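Long-range contact in myosin IE heavy chain (Dictyostelium discoideum, PDB 1LKX), which works as a single-headed, actin-activated ATPase motor that binds actin filaments and may move membranes relative to them: residues R192-L206 / L219-S232. Sequence-based numbering, arbitrary orientation.
Sequences RTQGERSFHIFYQML and LTPNAPAYEYLKKS
Leu206 and Leu229 meet tip to tip, CD2 of Leu206 lying 3.8 Å from CD1 of Leu229, and CD2 of Leu206 also packs on Ala223 and on Tyr226. The Leu206 side chain crosses that of Leu219 at about a right angle, their CD1 methyls 4.0 Å apart. Branched leucines suit this spot because each can touch several partners at once. Leu229 and Tyr203 slide past each other in opposite directions, with CD2 of Leu229 3.6 Å from OH of Tyr203. That hydroxyl accepts a nearly straight hydrogen bond from Ser198 N (3.0 Å, 176°), which fixes the ring's far end; Arg197 NE lies over the centre of one ring face, and Leu229 CD1 is offset over the opposite one.

At the other end, small Ser232 fits against the chain of Arg192. Its OG, between the backbone N and the carbonyl carbon (chi1 59°), donates to Glu196 O from above the carbonyl plane. Gly195 N donates to a lone pair of Ser232 O (2.8 Å). Gly195 belongs to a type II turn, Thr193 to Glu196, at backbone angles that favour glycine.

Farther out, salt bridges hold Arg197 to Asp242 and Glu196 to Arg188. The axes of short helices 200-206 and 227-231 cross at -111°, 11.7 Å apart, bridged by side chains. Within the motor domain, Tyr203 touches helix 242-255, Phe202 and Met205 helix 260-276, and Tyr228 helix 342-372.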
loop_
_atom_site.group_PDB
_atom_site.type_symbol
_atom_site.label_atom_id
_atom_site.label_comp_id
_atom_site.label_asym_id
_atom_site.label_seq_id
_atom_site.Cartn_x
_atom_site.Cartn_y
_atom_site.Cartn_z
ATOM N N ARG A 192 -3.586 -5.208 -19.548
ATOM C CA ARG A 192 -3.745 -5.937 -18.296
ATOM C C ARG A 192 -4.117 -7.399 -18.542
ATOM O O ARG A 192 -4.484 -7.767 -19.657
ATOM C CB ARG A 192 -4.835 -5.264 -17.464
ATOM C CG ARG A 192 -6.153 -5.163 -18.203
ATOM C CD ARG A 192 -7.059 -4.151 -17.555
ATOM N NE ARG A 192 -7.596 -3.197 -18.518
ATOM C CZ ARG A 192 -6.851 -2.403 -19.278
ATOM N NH1 ARG A 192 -5.539 -2.449 -19.201
ATOM N NH2 ARG A 192 -7.416 -1.547 -20.105
ATOM N N THR A 193 -4.013 -8.226 -17.503
ATOM C CA THR A 193 -4.374 -9.640 -17.600
ATOM C C THR A 193 -5.828 -9.754 -18.049
ATOM O O THR A 193 -6.699 -9.067 -17.526
ATOM C CB THR A 193 -4.267 -10.340 -16.240
ATOM O OG1 THR A 193 -2.917 -10.285 -15.775
ATOM C CG2 THR A 193 -4.698 -11.777 -16.350
ATOM N N GLN A 194 -6.090 -10.620 -19.016
ATOM C CA GLN A 194 -7.439 -10.810 -19.513
ATOM C C GLN A 194 -8.251 -11.186 -18.293
ATOM O O GLN A 194 -7.752 -11.872 -17.400
ATOM C CB GLN A 194 -7.478 -11.936 -20.543
ATOM C CG GLN A 194 -6.125 -12.249 -21.190
ATOM C CD GLN A 194 -5.114 -12.909 -20.215
ATOM O OE1 GLN A 194 -4.496 -12.237 -19.371
ATOM N NE2 GLN A 194 -4.955 -14.234 -20.332
ATOM N N GLY A 195 -9.499 -10.730 -18.249
ATOM C CA GLY A 195 -10.344 -11.018 -17.110
ATOM C C GLY A 195 -10.292 -9.860 -16.143
ATOM O O GLY A 195 -11.283 -9.518 -15.515
ATOM N N GLU A 196 -9.120 -9.254 -16.014
ATOM C CA GLU A 196 -8.972 -8.118 -15.130
ATOM C C GLU A 196 -9.620 -6.892 -15.760
ATOM O O GLU A 196 -10.213 -6.967 -16.836
ATOM C CB GLU A 196 -7.495 -7.866 -14.805
ATOM C CG GLU A 196 -6.962 -8.793 -13.699
ATOM C CD GLU A 196 -5.549 -8.449 -13.228
ATOM O OE1 GLU A 196 -5.252 -7.240 -13.089
ATOM O OE2 GLU A 196 -4.744 -9.385 -12.980
ATOM N N ARG A 197 -9.490 -5.757 -15.091
ATOM C CA ARG A 197 -10.120 -4.535 -15.545
ATOM C C ARG A 197 -9.166 -3.366 -15.306
ATOM O O ARG A 197 -8.230 -3.466 -14.517
ATOM C CB ARG A 197 -11.385 -4.358 -14.721
ATOM C CG ARG A 197 -12.504 -3.545 -15.306
ATOM C CD ARG A 197 -13.306 -3.039 -14.138
ATOM N NE ARG A 197 -14.651 -2.639 -14.488
ATOM C CZ ARG A 197 -15.459 -2.050 -13.626
ATOM N NH1 ARG A 197 -16.685 -1.701 -13.976
ATOM N NH2 ARG A 197 -15.021 -1.800 -12.405
ATOM N N SER A 198 -9.396 -2.253 -15.986
ATOM C CA SER A 198 -8.539 -1.092 -15.806
ATOM C C SER A 198 -9.003 -0.344 -14.561
ATOM O O SER A 198 -9.802 -0.874 -13.776
ATOM C CB SER A 198 -8.628 -0.182 -17.029
ATOM O OG SER A 198 -7.831 0.974 -16.864
ATOM N N PHE A 199 -8.503 0.877 -14.374
ATOM C CA PHE A 199 -8.902 1.682 -13.224
ATOM C C PHE A 199 -10.404 2.001 -13.231
ATOM O O PHE A 199 -11.002 2.275 -14.276
ATOM C CB PHE A 199 -8.088 2.970 -13.165
ATOM C CG PHE A 199 -6.644 2.747 -12.863
ATOM C CD1 PHE A 199 -5.705 2.771 -13.870
ATOM C CD2 PHE A 199 -6.229 2.458 -11.561
ATOM C CE1 PHE A 199 -4.366 2.509 -13.598
ATOM C CE2 PHE A 199 -4.898 2.195 -11.277
ATOM C CZ PHE A 199 -3.961 2.221 -12.298
ATOM N N HIS A 200 -11.004 1.963 -12.047
ATOM C CA HIS A 200 -12.430 2.190 -11.912
ATOM C C HIS A 200 -12.968 3.408 -12.634
ATOM O O HIS A 200 -13.814 3.287 -13.520
ATOM C CB HIS A 200 -12.820 2.277 -10.436
ATOM C CG HIS A 200 -12.561 1.023 -9.668
ATOM N ND1 HIS A 200 -12.533 -0.221 -10.264
ATOM C CD2 HIS A 200 -12.328 0.818 -8.351
ATOM C CE1 HIS A 200 -12.288 -1.140 -9.345
ATOM N NE2 HIS A 200 -12.160 -0.535 -8.175
ATOM N N ILE A 201 -12.483 4.581 -12.243
ATOM C CA ILE A 201 -12.944 5.834 -12.816
ATOM C C ILE A 201 -13.315 5.744 -14.295
ATOM O O ILE A 201 -14.342 6.265 -14.698
ATOM C CB ILE A 201 -11.900 6.949 -12.595
ATOM C CG1 ILE A 201 -12.514 8.309 -12.911
ATOM C CG2 ILE A 201 -10.681 6.700 -13.450
ATOM C CD1 ILE A 201 -13.680 8.644 -12.055
ATOM N N PHE A 202 -12.503 5.071 -15.097
ATOM C CA PHE A 202 -12.788 4.948 -16.518
ATOM C C PHE A 202 -14.176 4.393 -16.739
ATOM O O PHE A 202 -14.990 5.003 -17.416
ATOM C CB PHE A 202 -11.778 4.030 -17.207
ATOM C CG PHE A 202 -10.447 4.670 -17.473
ATOM C CD1 PHE A 202 -10.351 5.794 -18.270
ATOM C CD2 PHE A 202 -9.287 4.129 -16.944
ATOM C CE1 PHE A 202 -9.119 6.368 -18.535
ATOM C CE2 PHE A 202 -8.052 4.693 -17.202
ATOM C CZ PHE A 202 -7.965 5.812 -17.998
ATOM N N TYR A 203 -14.452 3.229 -16.166
ATOM C CA TYR A 203 -15.754 2.596 -16.326
ATOM C C TYR A 203 -16.870 3.400 -15.695
ATOM O O TYR A 203 -17.944 3.526 -16.260
ATOM C CB TYR A 203 -15.726 1.203 -15.724
ATOM C CG TYR A 203 -14.637 0.351 -16.299
ATOM C CD1 TYR A 203 -13.343 0.416 -15.808
ATOM C CD2 TYR A 203 -14.895 -0.500 -17.356
ATOM C CE1 TYR A 203 -12.326 -0.359 -16.363
ATOM C CE2 TYR A 203 -13.894 -1.273 -17.919
ATOM C CZ TYR A 203 -12.613 -1.205 -17.419
ATOM O OH TYR A 203 -11.640 -2.011 -17.963
ATOM N N GLN A 204 -16.602 3.958 -14.527
ATOM C CA GLN A 204 -17.600 4.731 -13.812
ATOM C C GLN A 204 -17.967 6.029 -14.524
ATOM O O GLN A 204 -19.123 6.451 -14.510
ATOM C CB GLN A 204 -17.094 5.003 -12.398
ATOM C CG GLN A 204 -16.550 3.747 -11.744
ATOM C CD GLN A 204 -16.172 3.946 -10.303
ATOM O OE1 GLN A 204 -15.630 4.980 -9.929
ATOM N NE2 GLN A 204 -16.440 2.938 -9.478
ATOM N N MET A 205 -16.984 6.664 -15.146
ATOM C CA MET A 205 -17.231 7.902 -15.878
ATOM C C MET A 205 -18.136 7.613 -17.069
ATOM O O MET A 205 -19.089 8.347 -17.344
ATOM C CB MET A 205 -15.921 8.487 -16.388
ATOM C CG MET A 205 -16.102 9.373 -17.593
ATOM S SD MET A 205 -14.540 9.743 -18.379
ATOM C CE MET A 205 -14.288 11.446 -17.876
ATOM N N LEU A 206 -17.818 6.536 -17.779
ATOM C CA LEU A 206 -18.586 6.139 -18.943
ATOM C C LEU A 206 -20.050 5.845 -18.620
ATOM O O LEU A 206 -20.896 5.878 -19.515
ATOM C CB LEU A 206 -17.928 4.929 -19.603
ATOM C CG LEU A 206 -17.126 5.210 -20.873
ATOM C CD1 LEU A 206 -16.380 6.516 -20.750
ATOM C CD2 LEU A 206 -16.161 4.068 -21.125
ATOM N N LEU A 219 -17.243 10.915 -26.479
ATOM C CA LEU A 219 -17.354 9.581 -25.904
ATOM C C LEU A 219 -18.736 8.992 -26.069
ATOM O O LEU A 219 -19.716 9.712 -26.251
ATOM C CB LEU A 219 -17.003 9.605 -24.412
ATOM C CG LEU A 219 -15.551 9.925 -24.050
ATOM C CD1 LEU A 219 -15.386 9.917 -22.554
ATOM C CD2 LEU A 219 -14.618 8.912 -24.682
ATOM N N THR A 220 -18.791 7.667 -26.008
ATOM C CA THR A 220 -20.031 6.918 -26.110
ATOM C C THR A 220 -20.088 6.054 -24.869
ATOM O O THR A 220 -19.108 5.383 -24.542
ATOM C CB THR A 220 -20.042 6.004 -27.344
ATOM O OG1 THR A 220 -20.979 4.936 -27.141
ATOM C CG2 THR A 220 -18.659 5.435 -27.592
ATOM N N PRO A 221 -21.232 6.059 -24.159
ATOM C CA PRO A 221 -21.435 5.276 -22.932
ATOM C C PRO A 221 -21.353 3.788 -23.205
ATOM O O PRO A 221 -22.376 3.119 -23.348
ATOM C CB PRO A 221 -22.828 5.699 -22.488
ATOM C CG PRO A 221 -23.523 5.889 -23.787
ATOM C CD PRO A 221 -22.498 6.677 -24.587
ATOM N N ASN A 222 -20.137 3.265 -23.260
ATOM C CA ASN A 222 -19.961 1.860 -23.556
ATOM C C ASN A 222 -18.473 1.521 -23.576
ATOM O O ASN A 222 -17.770 1.833 -24.530
ATOM C CB ASN A 222 -20.607 1.571 -24.917
ATOM C CG ASN A 222 -20.769 0.091 -25.188
ATOM O OD1 ASN A 222 -19.802 -0.606 -25.512
ATOM N ND2 ASN A 222 -21.993 -0.404 -25.049
ATOM N N ALA A 223 -18.000 0.872 -22.519
ATOM C CA ALA A 223 -16.594 0.509 -22.419
ATOM C C ALA A 223 -16.074 -0.277 -23.611
ATOM O O ALA A 223 -14.978 -0.023 -24.094
ATOM C CB ALA A 223 -16.348 -0.273 -21.141
ATOM N N PRO A 224 -16.844 -1.257 -24.095
ATOM C CA PRO A 224 -16.409 -2.061 -25.244
ATOM C C PRO A 224 -15.982 -1.208 -26.445
ATOM O O PRO A 224 -15.167 -1.634 -27.283
ATOM C CB PRO A 224 -17.638 -2.911 -25.546
ATOM C CG PRO A 224 -18.223 -3.121 -24.189
ATOM C CD PRO A 224 -18.127 -1.748 -23.566
ATOM N N ALA A 225 -16.532 0.000 -26.518
ATOM C CA ALA A 225 -16.233 0.922 -27.607
ATOM C C ALA A 225 -14.796 1.448 -27.594
ATOM O O ALA A 225 -14.366 2.128 -28.523
ATOM C CB ALA A 225 -17.216 2.088 -27.573
ATOM N N TYR A 226 -14.048 1.138 -26.547
ATOM C CA TYR A 226 -12.680 1.614 -26.468
ATOM C C TYR A 226 -11.651 0.500 -26.385
ATOM O O TYR A 226 -11.807 -0.464 -25.636
ATOM C CB TYR A 226 -12.547 2.587 -25.295
ATOM C CG TYR A 226 -13.524 3.725 -25.426
ATOM C CD1 TYR A 226 -14.864 3.550 -25.105
ATOM C CD2 TYR A 226 -13.133 4.937 -25.979
ATOM C CE1 TYR A 226 -15.795 4.549 -25.343
ATOM C CE2 TYR A 226 -14.055 5.946 -26.223
ATOM C CZ TYR A 226 -15.387 5.744 -25.907
ATOM O OH TYR A 226 -16.319 6.715 -26.189
ATOM N N GLU A 227 -10.599 0.653 -27.185
ATOM C CA GLU A 227 -9.511 -0.309 -27.271
ATOM C C GLU A 227 -8.928 -0.721 -25.919
ATOM O O GLU A 227 -9.027 -1.881 -25.512
ATOM C CB GLU A 227 -8.408 0.262 -28.155
ATOM C CG GLU A 227 -7.210 -0.649 -28.302
ATOM C CD GLU A 227 -7.617 -2.091 -28.578
ATOM O OE1 GLU A 227 -8.580 -2.292 -29.357
ATOM O OE2 GLU A 227 -6.971 -3.015 -28.023
ATOM N N TYR A 228 -8.313 0.231 -25.232
ATOM C CA TYR A 228 -7.721 -0.047 -23.944
ATOM C C TYR A 228 -8.655 -0.835 -23.029
ATOM O O TYR A 228 -8.233 -1.810 -22.410
ATOM C CB TYR A 228 -7.300 1.251 -23.256
ATOM C CG TYR A 228 -6.127 1.947 -23.907
ATOM C CD1 TYR A 228 -5.134 1.218 -24.565
ATOM C CD2 TYR A 228 -5.981 3.328 -23.816
ATOM C CE1 TYR A 228 -4.025 1.856 -25.118
ATOM C CE2 TYR A 228 -4.884 3.972 -24.357
ATOM C CZ TYR A 228 -3.907 3.234 -25.007
ATOM O OH TYR A 228 -2.816 3.877 -25.550
ATOM N N LEU A 229 -9.918 -0.431 -22.946
ATOM C CA LEU A 229 -10.863 -1.133 -22.084
ATOM C C LEU A 229 -11.316 -2.486 -22.634
ATOM O O LEU A 229 -11.550 -3.431 -21.885
ATOM C CB LEU A 229 -12.089 -0.264 -21.827
ATOM C CG LEU A 229 -11.827 1.097 -21.183
ATOM C CD1 LEU A 229 -13.148 1.735 -20.800
ATOM C CD2 LEU A 229 -10.952 0.930 -19.963
ATOM N N LYS A 230 -11.436 -2.582 -23.944
ATOM C CA LYS A 230 -11.879 -3.816 -24.562
ATOM C C LYS A 230 -10.896 -4.977 -24.401
ATOM O O LYS A 230 -11.312 -6.105 -24.207
ATOM C CB LYS A 230 -12.138 -3.559 -26.045
ATOM C CG LYS A 230 -12.836 -4.686 -26.776
ATOM C CD LYS A 230 -12.866 -4.413 -28.267
ATOM C CE LYS A 230 -13.827 -5.353 -28.969
ATOM N NZ LYS A 230 -15.254 -5.110 -28.562
ATOM N N LYS A 231 -9.599 -4.695 -24.481
ATOM C CA LYS A 231 -8.555 -5.719 -24.388
ATOM C C LYS A 231 -8.777 -6.814 -23.351
ATOM O O LYS A 231 -8.945 -7.977 -23.693
ATOM C CB LYS A 231 -7.194 -5.065 -24.124
ATOM C CG LYS A 231 -6.884 -3.911 -25.044
ATOM C CD LYS A 231 -5.558 -3.255 -24.714
ATOM C CE LYS A 231 -4.385 -4.131 -25.134
ATOM N NZ LYS A 231 -3.055 -3.500 -24.846
ATOM N N SER A 232 -8.762 -6.445 -22.077
ATOM C CA SER A 232 -8.922 -7.411 -20.996
ATOM C C SER A 232 -10.287 -8.072 -20.991
ATOM O O SER A 232 -10.576 -8.919 -20.148
ATOM C CB SER A 232 -8.676 -6.732 -19.645
ATOM O OG SER A 232 -9.575 -5.657 -19.431
#